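Local coordinates for protein trimethylamine-N-oxide reductase (Haemophilus influenzae, PDB 7L5I) that probably reduces N- and S-oxides such as trimethylamine N-oxide at a molybdenum centre carried by two molybdopterin guanine dinucleotides, at residues A[717-722]-A[726-731]; A[281-286]-A[305-310]; A[511-516]-A[586-591]. One frame throughout, in Å; residues are numbered along the deposited sequence.

Contact 1: residues A[717-722]-A[726-731]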
loop_
_atom_site.group_PDB
_atom_site.type_symbol
_atom_site.label_atom_id
_atom_site.label_comp_id
_atom_site.label_asym_id
_atom_site.label_seq_id
_atom_site.Cartn_x
_atom_site.Cartn_y
_atom_site.Cartn_z
ATOM N N ILE A 717 -28.015 -0.782 -8.094
ATOM C CA ILE A 717 -26.833 -1.026 -8.902
ATOM C C ILE A 717 -26.641 0.142 -9.856
ATOM O O ILE A 717 -27.608 0.685 -10.414
ATOM C CB ILE A 717 -26.948 -2.358 -9.651
ATOM C CG1 ILE A 717 -27.020 -3.510 -8.645
ATOM C CG2 ILE A 717 -25.735 -2.578 -10.548
ATOM C CD1 ILE A 717 -27.346 -4.849 -9.262
ATOM N N VAL A 718 -25.400 0.587 -9.979
ATOM C CA VAL A 718 -25.042 1.677 -10.872
ATOM C C VAL A 718 -23.887 1.235 -11.747
ATOM O O VAL A 718 -23.109 0.339 -11.380
ATOM C CB VAL A 718 -24.683 2.974 -10.135
ATOM C CG1 VAL A 718 -25.796 3.384 -9.199
ATOM C CG2 VAL A 718 -23.381 2.815 -9.346
ATOM N N ARG A 719 -23.794 1.856 -12.916
ATOM C CA ARG A 719 -22.647 1.738 -13.794
ATOM C C ARG A 719 -21.798 3.001 -13.680
ATOM O O ARG A 719 -22.306 4.122 -13.827
ATOM C CB ARG A 719 -23.074 1.516 -15.245
ATOM C CG ARG A 719 -21.928 1.119 -16.151
ATOM C CD ARG A 719 -22.402 0.754 -17.565
ATOM N NE ARG A 719 -22.810 1.964 -18.273
ATOM C CZ ARG A 719 -22.037 2.666 -19.104
ATOM N NH1 ARG A 719 -20.801 2.278 -19.385
ATOM N NH2 ARG A 719 -22.509 3.769 -19.667
ATOM N N ILE A 720 -20.511 2.811 -13.387
ATOM C CA ILE A 720 -19.529 3.886 -13.339
ATOM C C ILE A 720 -18.642 3.733 -14.566
ATOM O O ILE A 720 -18.199 2.616 -14.880
ATOM C CB ILE A 720 -18.690 3.833 -12.053
ATOM C CG1 ILE A 720 -19.546 3.652 -10.818
ATOM C CG2 ILE A 720 -17.848 5.084 -11.928
ATOM C CD1 ILE A 720 -18.711 3.354 -9.572
ATOM N N HIS A 721 -18.368 4.835 -15.266
ATOM C CA HIS A 721 -17.476 4.709 -16.404
ATOM C C HIS A 721 -16.586 5.925 -16.577
ATOM O O HIS A 721 -16.907 7.038 -16.164
ATOM C CB HIS A 721 -18.220 4.420 -17.718
ATOM C CG HIS A 721 -19.349 5.361 -18.021
ATOM N ND1 HIS A 721 -19.293 6.273 -19.049
ATOM C CD2 HIS A 721 -20.578 5.494 -17.465
ATOM C CE1 HIS A 721 -20.433 6.940 -19.107
ATOM N NE2 HIS A 721 -21.231 6.486 -18.155
ATOM N N SER A 722 -15.409 5.650 -17.135
ATOM C CA SER A 722 -14.382 6.623 -17.445
ATOM C C SER A 722 -13.934 6.383 -18.869
ATOM O O SER A 722 -14.387 5.449 -19.543
ATOM C CB SER A 722 -13.195 6.515 -16.485
ATOM O OG SER A 722 -12.440 5.353 -16.770
ATOM N N GLN A 726 -15.398 0.599 -17.557
ATOM C CA GLN A 726 -16.668 0.687 -16.857
ATOM C C GLN A 726 -16.766 -0.438 -15.848
ATOM O O GLN A 726 -16.265 -1.538 -16.079
ATOM C CB GLN A 726 -17.840 0.616 -17.854
ATOM C CG GLN A 726 -17.545 -0.200 -19.061
ATOM C CD GLN A 726 -18.777 -0.532 -19.920
ATOM O OE1 GLN A 726 -19.909 -0.115 -19.644
ATOM N NE2 GLN A 726 -18.543 -1.318 -20.964
ATOM N N VAL A 727 -17.424 -0.153 -14.728
ATOM C CA VAL A 727 -17.658 -1.138 -13.677
ATOM C C VAL A 727 -19.086 -0.992 -13.164
ATOM O O VAL A 727 -19.708 0.057 -13.287
ATOM C CB VAL A 727 -16.656 -1.005 -12.498
ATOM C CG1 VAL A 727 -15.226 -0.896 -13.036
ATOM C CG2 VAL A 727 -16.975 0.190 -11.621
ATOM N N LEU A 728 -19.597 -2.066 -12.578
ATOM C CA LEU A 728 -20.814 -2.012 -11.794
ATOM C C LEU A 728 -20.477 -1.859 -10.317
ATOM O O LEU A 728 -19.477 -2.384 -9.830
ATOM C CB LEU A 728 -21.654 -3.267 -11.973
ATOM C CG LEU A 728 -22.077 -3.600 -13.399
ATOM C CD1 LEU A 728 -22.906 -4.873 -13.372
ATOM C CD2 LEU A 728 -22.832 -2.430 -14.011
ATOM N N ALA A 729 -21.331 -1.137 -9.607
ATOM C CA ALA A 729 -21.173 -0.925 -8.177
ATOM C C ALA A 729 -22.550 -0.778 -7.556
ATOM O O ALA A 729 -23.556 -0.649 -8.251
ATOM C CB ALA A 729 -20.282 0.289 -7.919
ATOM N N GLY A 730 -22.592 -0.832 -6.230
ATOM C CA GLY A 730 -23.825 -0.670 -5.479
ATOM C C GLY A 730 -23.842 0.668 -4.761
ATOM O O GLY A 730 -22.908 0.996 -4.024
ATOM N N ALA A 731 -24.927 1.418 -4.948
ATOM C CA ALA A 731 -24.956 2.782 -4.443
ATOM C C ALA A 731 -25.059 2.828 -2.930
ATOM O O ALA A 731 -25.949 2.221 -2.327
ATOM C CB ALA A 731 -26.137 3.552 -5.049
#
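The beta hairpin of strands 717-721 and 726-733, part of the molybdopterin dinucleotide-binding domain, is held here by an antiparallel ladder. V718 faces A729 and I720 faces V727 as hydrogen-bonded pairs, with two bonds each: V718 N gives to A729 O at 2.8 Å, and I720 N to V727 O at 2.9 Å, with the reverse bonds returned by A729 N and V727 N. I717-G730, R719-L728 and H721-Q726 are the non-hydrogen-bonded pairs between and beyond them.

V718, I720, V727 and A729 point to one face, where the beta-branched V718, I720 and V727 suit both strand backbone and core. I720 CD1 lies 3.8 Å from A729 CB, whose small methyl admits it, and V700 of strand 699-702 touches V718, I720 and A729.

The other face is more polar. The R719 chain, bent at chi3 (72°), brings NH2 over one face of the H721 ring, toward its rim, and NE forms a salt bridge with E794. Q726, extended beyond CG, reaches the same guanidinium from the partner strand. R719 NH1 donates to Q726 OE1 at 2.6 Å, a short but bent bond (133° at the hydrogen) that arrives 40° out of the amide's carbonyl plane, the two flat groups standing nearly perpendicular.

Contact 2: residues A[281-286]-A[305-310]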
loop_
_atom_site.group_PDB
_atom_site.type_symbol
_atom_site.label_atom_id
_atom_site.label_comp_id
_atom_site.label_asym_id
_atom_site.label_seq_id
_atom_site.Cartn_x
_atom_site.Cartn_y
_atom_site.Cartn_z
ATOM N N THR A 281 -2.084 32.708 4.786
ATOM C CA THR A 281 -2.689 33.295 5.976
ATOM C C THR A 281 -1.670 33.413 7.101
ATOM O O THR A 281 -1.632 34.434 7.800
ATOM C CB THR A 281 -3.895 32.468 6.428
ATOM O OG1 THR A 281 -4.821 32.305 5.347
ATOM C CG2 THR A 281 -4.638 33.178 7.583
ATOM N N LEU A 282 -0.818 32.389 7.295
ATOM C CA LEU A 282 0.197 32.516 8.340
ATOM C C LEU A 282 1.045 33.766 8.126
ATOM O O LEU A 282 1.356 34.488 9.080
ATOM C CB LEU A 282 1.108 31.298 8.368
ATOM C CG LEU A 282 0.437 29.993 8.777
ATOM C CD1 LEU A 282 1.470 28.892 8.632
ATOM C CD2 LEU A 282 -0.102 30.062 10.172
ATOM N N VAL A 283 1.495 33.990 6.894
ATOM C CA VAL A 283 2.349 35.143 6.609
ATOM C C VAL A 283 1.580 36.433 6.860
ATOM O O VAL A 283 2.072 37.346 7.535
ATOM C CB VAL A 283 2.882 35.066 5.162
ATOM C CG1 VAL A 283 3.658 36.304 4.815
ATOM C CG2 VAL A 283 3.781 33.859 5.009
ATOM N N GLU A 284 0.346 36.506 6.341
ATOM C CA GLU A 284 -0.502 37.698 6.468
ATOM C C GLU A 284 -0.773 38.068 7.921
ATOM O O GLU A 284 -0.914 39.255 8.234
ATOM C CB GLU A 284 -1.814 37.427 5.725
ATOM C CG GLU A 284 -2.877 38.496 5.723
ATOM C CD GLU A 284 -4.099 38.070 4.900
ATOM O OE1 GLU A 284 -5.034 37.454 5.466
ATOM O OE2 GLU A 284 -4.105 38.328 3.674
ATOM N N GLN A 285 -0.841 37.081 8.814
ATOM C CA GLN A 285 -1.123 37.290 10.235
ATOM C C GLN A 285 0.109 37.190 11.125
ATOM O O GLN A 285 -0.025 37.216 12.361
ATOM C CB GLN A 285 -2.177 36.297 10.710
ATOM C CG GLN A 285 -3.467 36.467 9.941
ATOM C CD GLN A 285 -4.643 35.727 10.530
ATOM O OE1 GLN A 285 -4.521 35.038 11.540
ATOM N NE2 GLN A 285 -5.804 35.875 9.897
ATOM N N GLY A 286 1.297 37.104 10.538
ATOM C CA GLY A 286 2.511 37.023 11.331
ATOM C C GLY A 286 2.575 35.794 12.202
ATOM O O GLY A 286 3.141 35.838 13.300
ATOM N N GLU A 305 8.037 34.241 -2.446
ATOM C CA GLU A 305 7.706 35.046 -3.618
ATOM C C GLU A 305 6.588 34.404 -4.430
ATOM O O GLU A 305 5.755 35.096 -5.020
ATOM C CB GLU A 305 8.931 35.226 -4.509
ATOM C CG GLU A 305 10.019 36.087 -3.932
ATOM C CD GLU A 305 11.050 36.473 -4.976
ATOM O OE1 GLU A 305 11.533 35.572 -5.703
ATOM O OE2 GLU A 305 11.358 37.680 -5.083
ATOM N N TYR A 306 6.587 33.076 -4.515
ATOM C CA TYR A 306 5.494 32.369 -5.183
ATOM C C TYR A 306 4.217 32.482 -4.369
ATOM O O TYR A 306 3.134 32.766 -4.896
ATOM C CB TYR A 306 5.887 30.900 -5.379
ATOM C CG TYR A 306 4.759 29.989 -5.822
ATOM C CD1 TYR A 306 4.329 29.977 -7.143
ATOM C CD2 TYR A 306 4.168 29.093 -4.936
ATOM C CE1 TYR A 306 3.310 29.129 -7.565
ATOM C CE2 TYR A 306 3.143 28.246 -5.352
ATOM C CZ TYR A 306 2.735 28.261 -6.669
ATOM O OH TYR A 306 1.740 27.427 -7.082
ATOM N N LEU A 307 4.332 32.268 -3.065
ATOM C CA LEU A 307 3.181 32.317 -2.178
ATOM C C LEU A 307 2.497 33.671 -2.226
ATOM O O LEU A 307 1.267 33.755 -2.129
ATOM C CB LEU A 307 3.649 32.014 -0.756
ATOM C CG LEU A 307 2.601 31.804 0.316
ATOM C CD1 LEU A 307 1.831 30.522 0.069
ATOM C CD2 LEU A 307 3.315 31.753 1.661
ATOM N N LEU A 308 3.275 34.741 -2.355
ATOM C CA LEU A 308 2.721 36.091 -2.352
ATOM C C LEU A 308 2.409 36.627 -3.741
ATOM O O LEU A 308 1.993 37.781 -3.859
ATOM C CB LEU A 308 3.689 37.063 -1.669
ATOM C CG LEU A 308 3.999 36.801 -0.212
ATOM C CD1 LEU A 308 4.898 37.902 0.332
ATOM C CD2 LEU A 308 2.718 36.729 0.580
ATOM N N GLY A 309 2.592 35.839 -4.786
ATOM C CA GLY A 309 2.220 36.293 -6.108
ATOM C C GLY A 309 3.202 37.236 -6.763
ATOM O O GLY A 309 2.908 37.764 -7.841
ATOM N N LYS A 310 4.368 37.451 -6.161
ATOM C CA LYS A 310 5.345 38.364 -6.742
ATOM C C LYS A 310 5.857 37.840 -8.070
ATOM O O LYS A 310 6.220 38.621 -8.954
ATOM C CB LYS A 310 6.492 38.571 -5.754
ATOM C CG LYS A 310 6.039 39.264 -4.465
ATOM C CD LYS A 310 7.073 39.155 -3.357
ATOM C CE LYS A 310 6.709 40.001 -2.142
ATOM N NZ LYS A 310 5.398 40.709 -2.273
#
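V283, near the C-terminal end of helix 271-284, meets L307 and L308 where helix 300-307 ends, so the contact joins two helix ends in the molybdopterin oxidoreductase region.

All the interaction across the gap is apolar. V283 directs its two methyls at different leucines: CG2 lies 4.0 Å from L307 CD2, while CG1 lies 4.4 Å from L308 CD2. With CG1 anti to the backbone N (chi1 175°), CG2 falls beside that nitrogen, and the branched carbon offers one methyl to each partner. The side chains of V283 and L307 run past each other in opposite directions, meeting methyl to methyl. L308 starts out across the line between the segments, but its extended chain carries CD2 to the valine. M371 of helix 359-372 touches both V283 and L307, adding a third helix to this apolar cluster, and L276 and A279, earlier on V283's own helix, also pack on L307.

The backbone bonds belong to the helix ends themselves. Each helix closes in a Schellman motif with a glycine of positive phi. G286 N returns to V283 O at 3.1 Å in the first, and G309 N to Y306 O at 3.1 Å in the second, where a weaker bond also runs from K310 N to E305 O. Glycine suits both turns, and at G309 a CB would press on the preceding carbonyl oxygen.

With no hydrogen bond between the segments and only 91 Å² buried, the contact depends on dispersion and the hydrophobic effect; its methyl-to-methyl meetings impose little directional constraint, and through M371 the apolar cluster extends beyond the two segments.

Contact 3: residues A[511-516]-A[586-591]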
loop_
_atom_site.group_PDB
_atom_site.type_symbol
_atom_site.label_atom_id
_atom_site.label_comp_id
_atom_site.label_asym_id
_atom_site.label_seq_id
_atom_site.Cartn_x
_atom_site.Cartn_y
_atom_site.Cartn_z
ATOM N N ASN A 511 4.888 -23.375 9.045
ATOM C CA ASN A 511 5.444 -22.807 10.271
ATOM C C ASN A 511 6.317 -21.599 9.939
ATOM O O ASN A 511 7.082 -21.638 8.973
ATOM C CB ASN A 511 6.319 -23.817 11.023
ATOM C CG ASN A 511 5.561 -25.037 11.484
ATOM O OD1 ASN A 511 4.711 -24.949 12.363
ATOM N ND2 ASN A 511 5.870 -26.195 10.896
ATOM N N ASP A 512 6.249 -20.558 10.766
ATOM C CA ASP A 512 6.974 -19.317 10.479
ATOM C C ASP A 512 7.076 -18.464 11.744
ATOM O O ASP A 512 6.668 -18.869 12.839
ATOM C CB ASP A 512 6.291 -18.555 9.346
ATOM C CG ASP A 512 7.284 -17.830 8.424
ATOM O OD1 ASP A 512 8.388 -17.447 8.874
ATOM O OD2 ASP A 512 6.915 -17.616 7.241
ATOM N N LEU A 513 7.708 -17.298 11.591
ATOM C CA LEU A 513 7.873 -16.311 12.646
ATOM C C LEU A 513 7.629 -14.937 12.053
ATOM O O LEU A 513 7.899 -14.709 10.874
ATOM C CB LEU A 513 9.299 -16.280 13.221
ATOM C CG LEU A 513 9.841 -17.515 13.921
ATOM C CD1 LEU A 513 11.347 -17.396 14.002
ATOM C CD2 LEU A 513 9.207 -17.587 15.279
ATOM N N THR A 514 7.122 -14.021 12.875
ATOM C CA THR A 514 7.028 -12.612 12.508
ATOM C C THR A 514 7.163 -11.770 13.773
ATOM O O THR A 514 7.436 -12.281 14.864
ATOM C CB THR A 514 5.728 -12.324 11.712
ATOM O OG1 THR A 514 5.775 -10.976 11.169
ATOM C CG2 THR A 514 4.492 -12.466 12.590
ATOM N N MET A 515 7.083 -10.452 13.601
ATOM C CA MET A 515 7.173 -9.516 14.704
ATOM C C MET A 515 5.914 -8.670 14.781
ATOM O O MET A 515 5.263 -8.408 13.755
ATOM C CB MET A 515 8.330 -8.505 14.563
ATOM C CG MET A 515 9.675 -9.011 14.212
ATOM S SD MET A 515 10.624 -9.483 15.643
ATOM C CE MET A 515 10.551 -8.177 16.885
ATOM N N ALA A 516 5.613 -8.215 15.986
ATOM C CA ALA A 516 4.636 -7.162 16.208
ATOM C C ALA A 516 5.232 -5.849 15.741
ATOM O O ALA A 516 6.278 -5.421 16.240
ATOM C CB ALA A 516 4.260 -7.089 17.681
ATOM N N PRO A 586 13.897 -16.687 25.935
ATOM C CA PRO A 586 14.017 -18.146 25.848
ATOM C C PRO A 586 14.749 -18.519 24.577
ATOM O O PRO A 586 14.712 -17.778 23.590
ATOM C CB PRO A 586 12.562 -18.617 25.806
ATOM C CG PRO A 586 11.810 -17.459 25.222
ATOM C CD PRO A 586 12.514 -16.225 25.740
ATOM N N ARG A 587 15.408 -19.677 24.589
ATOM C CA ARG A 587 15.934 -20.195 23.334
ATOM C C ARG A 587 14.775 -20.618 22.430
ATOM O O ARG A 587 13.628 -20.736 22.859
ATOM C CB ARG A 587 16.875 -21.368 23.573
ATOM C CG ARG A 587 18.308 -20.939 23.963
ATOM C CD ARG A 587 19.055 -20.353 22.774
ATOM N NE ARG A 587 20.458 -20.073 23.067
ATOM C CZ ARG A 587 21.294 -19.451 22.237
ATOM N NH1 ARG A 587 20.878 -19.026 21.043
ATOM N NH2 ARG A 587 22.552 -19.244 22.605
ATOM N N PHE A 588 15.088 -20.860 21.151
ATOM C CA PHE A 588 14.026 -21.112 20.177
ATOM C C PHE A 588 13.153 -22.304 20.552
ATOM O O PHE A 588 11.930 -22.261 20.382
ATOM C CB PHE A 588 14.617 -21.348 18.804
ATOM C CG PHE A 588 13.596 -21.658 17.756
ATOM C CD1 PHE A 588 12.717 -20.697 17.312
ATOM C CD2 PHE A 588 13.504 -22.920 17.236
ATOM C CE1 PHE A 588 11.774 -21.002 16.332
ATOM C CE2 PHE A 588 12.573 -23.217 16.274
ATOM C CZ PHE A 588 11.714 -22.258 15.823
ATOM N N ASP A 589 13.761 -23.400 20.997
ATOM C CA ASP A 589 12.976 -24.602 21.262
ATOM C C ASP A 589 11.878 -24.328 22.280
ATOM O O ASP A 589 10.733 -24.778 22.113
ATOM C CB ASP A 589 13.891 -25.719 21.756
ATOM C CG ASP A 589 13.121 -26.975 22.135
ATOM O OD1 ASP A 589 12.458 -27.539 21.242
ATOM O OD2 ASP A 589 13.166 -27.398 23.315
ATOM N N LYS A 590 12.215 -23.593 23.341
ATOM C CA LYS A 590 11.259 -23.260 24.384
ATOM C C LYS A 590 10.227 -22.274 23.874
ATOM O O LYS A 590 9.017 -22.449 24.086
ATOM C CB LYS A 590 12.017 -22.701 25.593
ATOM C CG LYS A 590 11.183 -22.371 26.806
ATOM C CD LYS A 590 12.122 -21.866 27.932
ATOM C CE LYS A 590 11.720 -22.341 29.313
ATOM N NZ LYS A 590 12.894 -22.414 30.249
ATOM N N PHE A 591 10.674 -21.238 23.158
ATOM C CA PHE A 591 9.722 -20.300 22.560
ATOM C C PHE A 591 8.733 -21.035 21.674
ATOM O O PHE A 591 7.521 -20.788 21.736
ATOM C CB PHE A 591 10.473 -19.226 21.768
ATOM C CG PHE A 591 9.595 -18.403 20.868
ATOM C CD1 PHE A 591 8.901 -17.291 21.342
ATOM C CD2 PHE A 591 9.458 -18.760 19.550
ATOM C CE1 PHE A 591 8.073 -16.561 20.485
ATOM C CE2 PHE A 591 8.652 -18.046 18.695
ATOM C CZ PHE A 591 7.961 -16.938 19.164
#
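L513 carries the whole of one side of this contact, in which strand 512-517 of a mixed four-stranded sheet receives the first turn of helix 588-594. Its side chain points at the helix and has the largest area buried by the other segment, and its two methyls are divided between two phenylalanines.

F591 is the nearer partner. L513 CD2 stands 3.5 Å from F591 CE2 and 4.1 Å from F591 CZ, so one methyl rests against the far end of the ring. The leucine and the phenylalanine run past each other in opposite directions. CG of F591 is anti to the backbone N (chi1 167°), which sends the ring out from the helix toward the strand. V524 of the neighbouring strand 523-527 touches the same aromatic side chain, and Y571 meets its ring with the planes about 30° apart.

F588, one helical turn earlier, takes the other methyl: L513 CD1 lies 4.3 Å from F588 CE1, a looser approach. This ring also packs on M564, L567 and E568 of helix 563-580, bringing a second helix to the contact. A leucine suits the strand position because its forked end can reach both rings, and phenylalanines three residues apart on a helix can project toward the same surface.

Polar bonds run within each segment and out to other parts of the chain, none across the contact. D512 OD1 accepts from L513 N at 2.8 Å, on the anti side and 25° out of the carboxylate plane; L150 N and H151 N also bond to this carboxylate. F591 N bonds to R587 O at 3.0 Å.

Strand and helix are therefore attached by dispersion and the hydrophobic effect, and any selectivity probably comes from the shape of the branched end against the two rings.

In the fold
Contacts 2, 3 and 1 follow one another along the chain, each closing before the next opens. The centres of contacts 1 and 2 lie 43 Å apart. Contact 3 is on the opposite side of the chain's centre from both, its centre 47 Å from that of contact 1 and 56 Å from that of contact 2. They share no sheet: contact 1 belongs to the seven-stranded sheet of the dinucleotide-binding domain, contact 3 uses a four-stranded mixed sheet, and contact 2 joins helix ends in the molybdopterin oxidoreductase range. In contact 1 the V727 side chain is about 11 Å from a bound molybdopterin guanine dinucleotide. With nearest atoms about 27 to 35 Å apart, the three are independent local packings in different parts of the fold.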